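Long-range contacts in C-C motif chemokine 1 (Homo sapiens, PDB 4OIJ), which binds the receptor CCR8 and acts as a secreted cytokine that attracts monocytes but not neutrophils: residues Arg23-Tyr28 and Leu40-Lys45; Cys27-Ser32 and Arg67-Lys72. All blocks are in the same frame, centred on the assembly; numbering follows the deposited sequence. Where two conformers were deposited one is given.

Contact 1: residues Arg23-Tyr28 and Leu40-Lys45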
loop_
_atom_site.group_PDB
_atom_site.type_symbol
_atom_site.label_atom_id
_atom_site.label_comp_id
_atom_site.label_asym_id
_atom_site.label_seq_id
_atom_site.Cartn_x
_atom_site.Cartn_y
_atom_site.Cartn_z
ATOM N N ARG A 23 11.120 18.302 -8.210
ATOM C CA ARG A 23 12.035 18.423 -7.047
ATOM C C ARG A 23 11.399 17.919 -5.729
ATOM O O ARG A 23 12.114 17.560 -4.810
ATOM C CB ARG A 23 12.565 19.873 -6.901
ATOM C CG ARG A 23 11.466 20.924 -6.636
ATOM C CD ARG A 23 11.888 22.381 -6.857
ATOM N NE ARG A 23 10.941 23.087 -7.736
ATOM C CZ ARG A 23 9.764 23.586 -7.350
ATOM N NH1 ARG A 23 9.374 23.486 -6.083
ATOM N NH2 ARG A 23 8.954 24.159 -8.235
ATOM N N ALA A 24 10.056 17.885 -5.658
ATOM C CA ALA A 24 9.300 17.427 -4.488
ATOM C C ALA A 24 9.228 15.902 -4.365
ATOM O O ALA A 24 8.866 15.402 -3.296
ATOM C CB ALA A 24 7.885 17.998 -4.537
ATOM N N ILE A 25 9.533 15.170 -5.462
ATOM C CA ILE A 25 9.407 13.703 -5.563
ATOM C C ILE A 25 10.748 13.014 -5.374
ATOM O O ILE A 25 11.736 13.427 -5.976
ATOM C CB ILE A 25 8.768 13.293 -6.930
ATOM C CG1 ILE A 25 7.478 14.099 -7.254
ATOM C CG2 ILE A 25 8.508 11.787 -7.004
ATOM C CD1 ILE A 25 7.087 14.188 -8.764
ATOM N N LEU A 26 10.752 11.897 -4.616
ATOM C CA LEU A 26 11.941 11.085 -4.381
ATOM C C LEU A 26 12.089 10.026 -5.461
ATOM O O LEU A 26 13.172 9.863 -6.010
ATOM C CB LEU A 26 11.844 10.373 -3.023
ATOM C CG LEU A 26 12.023 11.195 -1.760
ATOM C CD1 LEU A 26 11.628 10.379 -0.559
ATOM C CD2 LEU A 26 13.474 11.645 -1.588
ATOM N N CYS A 27 10.979 9.299 -5.760
ATOM C CA CYS A 27 10.949 8.140 -6.647
ATOM C C CYS A 27 9.506 7.760 -6.978
ATOM O O CYS A 27 8.572 8.314 -6.399
ATOM C CB CYS A 27 11.686 6.973 -5.974
ATOM S SG CYS A 27 11.096 6.572 -4.295
ATOM N N TYR A 28 9.322 6.792 -7.886
ATOM C CA TYR A 28 7.994 6.302 -8.229
ATOM C C TYR A 28 7.857 4.772 -8.106
ATOM O O TYR A 28 8.837 4.044 -8.259
ATOM C CB TYR A 28 7.560 6.770 -9.642
ATOM C CG TYR A 28 8.182 5.977 -10.769
ATOM C CD1 TYR A 28 7.554 4.843 -11.281
ATOM C CD2 TYR A 28 9.428 6.322 -11.286
ATOM C CE1 TYR A 28 8.128 4.099 -12.308
ATOM C CE2 TYR A 28 9.999 5.601 -12.333
ATOM C CZ TYR A 28 9.349 4.485 -12.835
ATOM O OH TYR A 28 9.922 3.738 -13.839
ATOM N N LEU A 40 0.240 5.803 -11.433
ATOM C CA LEU A 40 1.643 5.800 -11.022
ATOM C C LEU A 40 1.668 6.367 -9.599
ATOM O O LEU A 40 0.960 7.349 -9.329
ATOM C CB LEU A 40 2.388 6.825 -11.930
ATOM C CG LEU A 40 3.764 6.466 -12.429
ATOM C CD1 LEU A 40 3.673 5.669 -13.717
ATOM C CD2 LEU A 40 4.565 7.706 -12.709
ATOM N N ILE A 41 2.499 5.824 -8.709
ATOM C CA ILE A 41 2.627 6.426 -7.385
ATOM C C ILE A 41 3.963 7.203 -7.329
ATOM O O ILE A 41 5.015 6.641 -7.647
ATOM C CB ILE A 41 2.553 5.366 -6.260
ATOM C CG1 ILE A 41 1.275 4.501 -6.380
ATOM C CG2 ILE A 41 2.705 6.002 -4.854
ATOM C CD1 ILE A 41 1.516 3.029 -5.757
ATOM N N PHE A 42 3.921 8.482 -6.932
ATOM C CA PHE A 42 5.131 9.230 -6.694
ATOM C C PHE A 42 5.340 9.263 -5.181
ATOM O O PHE A 42 4.408 9.594 -4.435
ATOM C CB PHE A 42 5.015 10.670 -7.212
ATOM C CG PHE A 42 4.965 10.807 -8.710
ATOM C CD1 PHE A 42 6.032 10.374 -9.500
ATOM C CD2 PHE A 42 3.906 11.471 -9.329
ATOM C CE1 PHE A 42 6.020 10.568 -10.884
ATOM C CE2 PHE A 42 3.902 11.676 -10.710
ATOM C CZ PHE A 42 4.951 11.213 -11.482
ATOM N N LYS A 43 6.555 8.943 -4.731
ATOM C CA LYS A 43 6.913 9.025 -3.314
ATOM C C LYS A 43 7.416 10.417 -3.108
ATOM O O LYS A 43 8.294 10.854 -3.842
ATOM C CB LYS A 43 7.999 8.001 -2.941
ATOM C CG LYS A 43 8.324 7.981 -1.443
ATOM C CD LYS A 43 9.536 7.120 -1.074
ATOM C CE LYS A 43 9.560 6.848 0.413
ATOM N NZ LYS A 43 9.755 8.089 1.209
ATOM N N LEU A 44 6.806 11.154 -2.189
ATOM C CA LEU A 44 7.208 12.531 -1.915
ATOM C C LEU A 44 8.108 12.564 -0.664
ATOM O O LEU A 44 8.466 11.511 -0.119
ATOM C CB LEU A 44 5.970 13.450 -1.764
ATOM C CG LEU A 44 4.931 13.471 -2.922
ATOM C CD1 LEU A 44 3.673 14.217 -2.528
ATOM C CD2 LEU A 44 5.496 14.092 -4.176
ATOM N N LYS A 45 8.510 13.760 -0.230
ATOM C CA LYS A 45 9.380 13.911 0.940
ATOM C C LYS A 45 8.652 13.535 2.240
ATOM O O LYS A 45 7.417 13.416 2.249
ATOM C CB LYS A 45 9.980 15.320 0.989
ATOM C CG LYS A 45 10.601 15.774 -0.341
ATOM C CD LYS A 45 11.797 14.928 -0.800
ATOM C CE LYS A 45 12.146 15.138 -2.258
ATOM N NZ LYS A 45 12.994 16.345 -2.472
#
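The first beta hairpin of the chemokine sheet forms here, where strand 25-30 pairs antiparallel with strand 39-44, just past the 3-10 turn that ends at Ala24. Leu26 and Cys27 stand together opposite Lys43 as a classic beta bulge: Lys43 N gives to Cys27 O at 2.7 Å, nearly straight and almost along the C=O axis, and Lys43 O takes Leu26 N at 2.8 Å, in the carbonyl plane. Tyr28 and Phe42 form a non-hydrogen-bonded pair, their side chains on one face of the sheet, with Tyr28 CB 3.9 Å from Phe42 CD1. On this face, which in the chemokine fold is the one covered by the C-terminal helix, here 57-64, Ile25 carries much of the apolar contact. Its CG2, anti to the backbone N, lies 3.7 Å from Phe42 CB, while CD1 sits over the Phe42 ring as a CH-pi contact, 4.0 Å from the centroid and 13° off the normal. CG1 of Ile25 meets Leu44 CD2 at 3.7 Å. An alanine at Ile25 would lose the branches that cover the Phe42 ring and touch Leu44, and would probably loosen the packing against His62 and Leu66. The sheet's other face carries Cys27 and Lys43, and there the lysine chain, extended as far as CE, runs past the sulfur, CD 3.6 Å from Cys27 SG. At the end of the pairing the poorly ordered Lys45 is modelled bending at chi2 and again at chi4, its methylenes crossing Leu26 obliquely and NZ donating to Arg23 O at 2.8 Å.

Contact 2: residues Cys27-Ser32 and Arg67-Lys72. With SO4 (sulfate ion), chain J; SO4 (sulfate ion), chain I; SO4 (sulfate ion), chain G.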
loop_
_atom_site.group_PDB
_atom_site.type_symbol
_atom_site.label_atom_id
_atom_site.label_comp_id
_atom_site.label_asym_id
_atom_site.label_seq_id
_atom_site.Cartn_x
_atom_site.Cartn_y
_atom_site.Cartn_z
ATOM N N CYS A 27 10.979 9.299 -5.760
ATOM C CA CYS A 27 10.949 8.140 -6.647
ATOM C C CYS A 27 9.506 7.760 -6.978
ATOM O O CYS A 27 8.572 8.314 -6.399
ATOM C CB CYS A 27 11.686 6.973 -5.974
ATOM S SG CYS A 27 11.096 6.572 -4.295
ATOM N N TYR A 28 9.322 6.792 -7.886
ATOM C CA TYR A 28 7.994 6.302 -8.229
ATOM C C TYR A 28 7.857 4.772 -8.106
ATOM O O TYR A 28 8.837 4.044 -8.259
ATOM C CB TYR A 28 7.560 6.770 -9.642
ATOM C CG TYR A 28 8.182 5.977 -10.769
ATOM C CD1 TYR A 28 7.554 4.843 -11.281
ATOM C CD2 TYR A 28 9.428 6.322 -11.286
ATOM C CE1 TYR A 28 8.128 4.099 -12.308
ATOM C CE2 TYR A 28 9.999 5.601 -12.333
ATOM C CZ TYR A 28 9.349 4.485 -12.835
ATOM O OH TYR A 28 9.922 3.738 -13.839
ATOM N N ARG A 29 6.632 4.319 -7.840
ATOM C CA ARG A 29 6.245 2.907 -7.743
ATOM C C ARG A 29 5.102 2.692 -8.728
ATOM O O ARG A 29 4.299 3.614 -8.942
ATOM C CB ARG A 29 5.713 2.564 -6.335
ATOM C CG ARG A 29 6.761 2.425 -5.236
ATOM C CD ARG A 29 6.187 1.728 -4.005
ATOM N NE ARG A 29 6.988 1.970 -2.801
ATOM C CZ ARG A 29 8.014 1.222 -2.405
ATOM N NH1 ARG A 29 8.394 0.169 -3.121
ATOM N NH2 ARG A 29 8.676 1.527 -1.299
ATOM N N ASN A 30 5.001 1.501 -9.301
ATOM C CA ASN A 30 3.870 1.199 -10.160
ATOM C C ASN A 30 2.760 0.710 -9.230
ATOM O O ASN A 30 3.051 0.216 -8.133
ATOM C CB ASN A 30 4.228 0.103 -11.139
ATOM C CG ASN A 30 5.066 0.610 -12.263
ATOM O OD1 ASN A 30 4.629 1.404 -13.102
ATOM N ND2 ASN A 30 6.295 0.173 -12.292
ATOM N N THR A 31 1.500 0.871 -9.642
ATOM C CA THR A 31 0.372 0.326 -8.875
ATOM C C THR A 31 0.412 -1.207 -9.112
ATOM O O THR A 31 0.927 -1.649 -10.142
ATOM C CB THR A 31 -0.958 0.850 -9.430
ATOM O OG1 THR A 31 -0.976 0.564 -10.813
ATOM C CG2 THR A 31 -1.147 2.338 -9.231
ATOM N N SER A 32 -0.163 -1.998 -8.222
ATOM C CA SER A 32 -0.202 -3.465 -8.404
ATOM C C SER A 32 -1.036 -3.794 -9.653
ATOM O O SER A 32 -2.054 -3.132 -9.908
ATOM C CB SER A 32 -0.796 -4.135 -7.175
ATOM O OG SER A 32 -0.102 -3.708 -6.019
ATOM N N ARG A 67 13.914 7.566 -10.529
ATOM C CA ARG A 67 14.208 6.131 -10.409
ATOM C C ARG A 67 13.037 5.429 -9.660
ATOM O O ARG A 67 12.240 6.113 -9.015
ATOM C CB ARG A 67 15.538 5.912 -9.677
ATOM C CG ARG A 67 16.712 6.649 -10.347
ATOM C CD ARG A 67 17.977 5.845 -10.339
ATOM N NE ARG A 67 18.994 6.418 -11.224
ATOM C CZ ARG A 67 19.264 5.976 -12.450
ATOM N NH1 ARG A 67 20.218 6.548 -13.172
ATOM N NH2 ARG A 67 18.574 4.967 -12.967
ATOM N N HIS A 68 12.927 4.076 -9.773
ATOM C CA HIS A 68 11.916 3.256 -9.082
ATOM C C HIS A 68 12.213 3.291 -7.583
ATOM O O HIS A 68 13.388 3.218 -7.213
ATOM C CB HIS A 68 12.008 1.797 -9.558
ATOM C CG HIS A 68 11.050 1.450 -10.647
ATOM N ND1 HIS A 68 9.788 0.949 -10.369
ATOM C CD2 HIS A 68 11.201 1.538 -11.990
ATOM C CE1 HIS A 68 9.210 0.768 -11.545
ATOM N NE2 HIS A 68 10.019 1.106 -12.551
ATOM N N CYS A 69 11.175 3.404 -6.719
ATOM C CA CYS A 69 11.367 3.430 -5.256
ATOM C C CYS A 69 12.005 2.146 -4.774
ATOM O O CYS A 69 11.569 1.091 -5.226
ATOM C CB CYS A 69 10.052 3.669 -4.527
ATOM S SG CYS A 69 9.455 5.367 -4.579
ATOM N N PRO A 70 13.032 2.194 -3.891
ATOM C CA PRO A 70 13.632 0.933 -3.415
ATOM C C PRO A 70 12.749 0.224 -2.398
ATOM O O PRO A 70 11.915 0.834 -1.742
ATOM C CB PRO A 70 14.979 1.369 -2.811
ATOM C CG PRO A 70 14.767 2.782 -2.407
ATOM C CD PRO A 70 13.694 3.373 -3.284
ATOM N N SER A 71 12.974 -1.075 -2.271
ATOM C CA SER A 71 12.293 -1.986 -1.366
ATOM C C SER A 71 13.369 -2.645 -0.541
ATOM O O SER A 71 14.556 -2.486 -0.840
ATOM C CB SER A 71 11.572 -3.049 -2.176
ATOM O OG SER A 71 11.158 -4.096 -1.322
ATOM N N LYS A 72 12.953 -3.432 0.458
ATOM C CA LYS A 72 13.843 -4.185 1.338
ATOM C C LYS A 72 13.356 -5.635 1.461
ATOM O O LYS A 72 12.371 -6.019 0.820
ATOM C CB LYS A 72 13.913 -3.511 2.728
ATOM C CG LYS A 72 12.678 -2.671 3.122
ATOM C CD LYS A 72 12.571 -2.394 4.626
ATOM C CE LYS A 72 13.675 -1.559 5.233
ATOM N NZ LYS A 72 13.551 -1.500 6.713
HETATM S S SO4 J . 15.230 2.768 -12.101
HETATM O O1 SO4 J . 16.291 3.752 -12.196
HETATM O O2 SO4 J . 15.542 1.641 -13.037
HETATM O O3 SO4 J . 15.199 2.303 -10.687
HETATM O O4 SO4 J . 13.928 3.404 -12.478
HETATM S S SO4 I . 7.106 -1.885 -9.770
HETATM O O1 SO4 I . 7.064 -2.091 -11.231
HETATM O O2 SO4 I . 5.845 -2.393 -9.169
HETATM O O3 SO4 I . 8.246 -2.637 -9.230
HETATM O O4 SO4 I . 7.278 -0.462 -9.433
HETATM S S SO4 G . 7.537 -3.322 -1.660
HETATM O O1 SO4 G . 6.337 -4.054 -1.214
HETATM O O2 SO4 G . 8.402 -4.240 -2.425
HETATM O O3 SO4 G . 7.131 -2.201 -2.520
HETATM O O4 SO4 G . 8.247 -2.791 -0.487
HETATM O O HOH W 1 8.492 0.565 -14.807
#
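A third disulfide, Cys27 to Cys69, added to the two that the adjacent Cys11 and Cys12 make in the chemokine fold, pins the segment that follows the C-terminal helix to strand 25-30. The sulfurs are 2.1 Å apart with a chi3 of 93°, close to the relaxed right angle; Cys27 SG stands in the crowded position between its backbone N and carbonyl carbon. Beside the disulfide Tyr28 is held by both backbone polar atoms: its N donates to Arg67 O at 3.2 Å, and its O receives Cys69 N at 2.9 Å from well above the carbonyl plane. These bonds make a single bridge between Tyr28 and His68. The two rings meet obliquely, planes at 47°, with Tyr28 CZ over one face of the imidazole and Tyr28 OH 2.9 Å from His68 NE2. Around the imidazole edge lie Asn30 ND2, a sulfate oxygen and a water 2.8 Å from His68 NE2. That sulfate, probably from the crystallisation liquor, accepts from Asn30 N and ND2; with its O4 3.0 Å from His68 ND1, it would probably favour the protonated ring in this crystal. A second sulfate shares the single N-H of His68 between two oxygens and also accepts from Arg67 NH2. The guanidinium of the extended Arg29 has Cys69 CB over the centre of one face, and Arg29 NH2 makes a weak hydrogen bond to Pro70 O at 3.3 Å. The bridge borders outermost strand 25-30, whose Arg29 backbone bonds to Ile41 of strand 39-44; Arg63 of helix 57-64 touches Tyr28 and Asn30.

From the N terminus, the chain passes Cys11 and Cys12 and the 3-10 turn before entering strand 25-30, from which both contacts start. Contact 1 closes the shorter loop, turning back through the connection between strands 25-30 and 39-44. Contact 2 spans the longer one, enclosing the rest of the sheet and helix 57-64 before the chain returns at Arg67. From Cys27 and Tyr28 the shorter loop nests inside the longer; only the part of contact 1 before Cys27, where Ile25 meets Leu44, begins ahead of it. Lys43 also packs against Cys69, so hairpin, disulfide and C-terminal segment are joined.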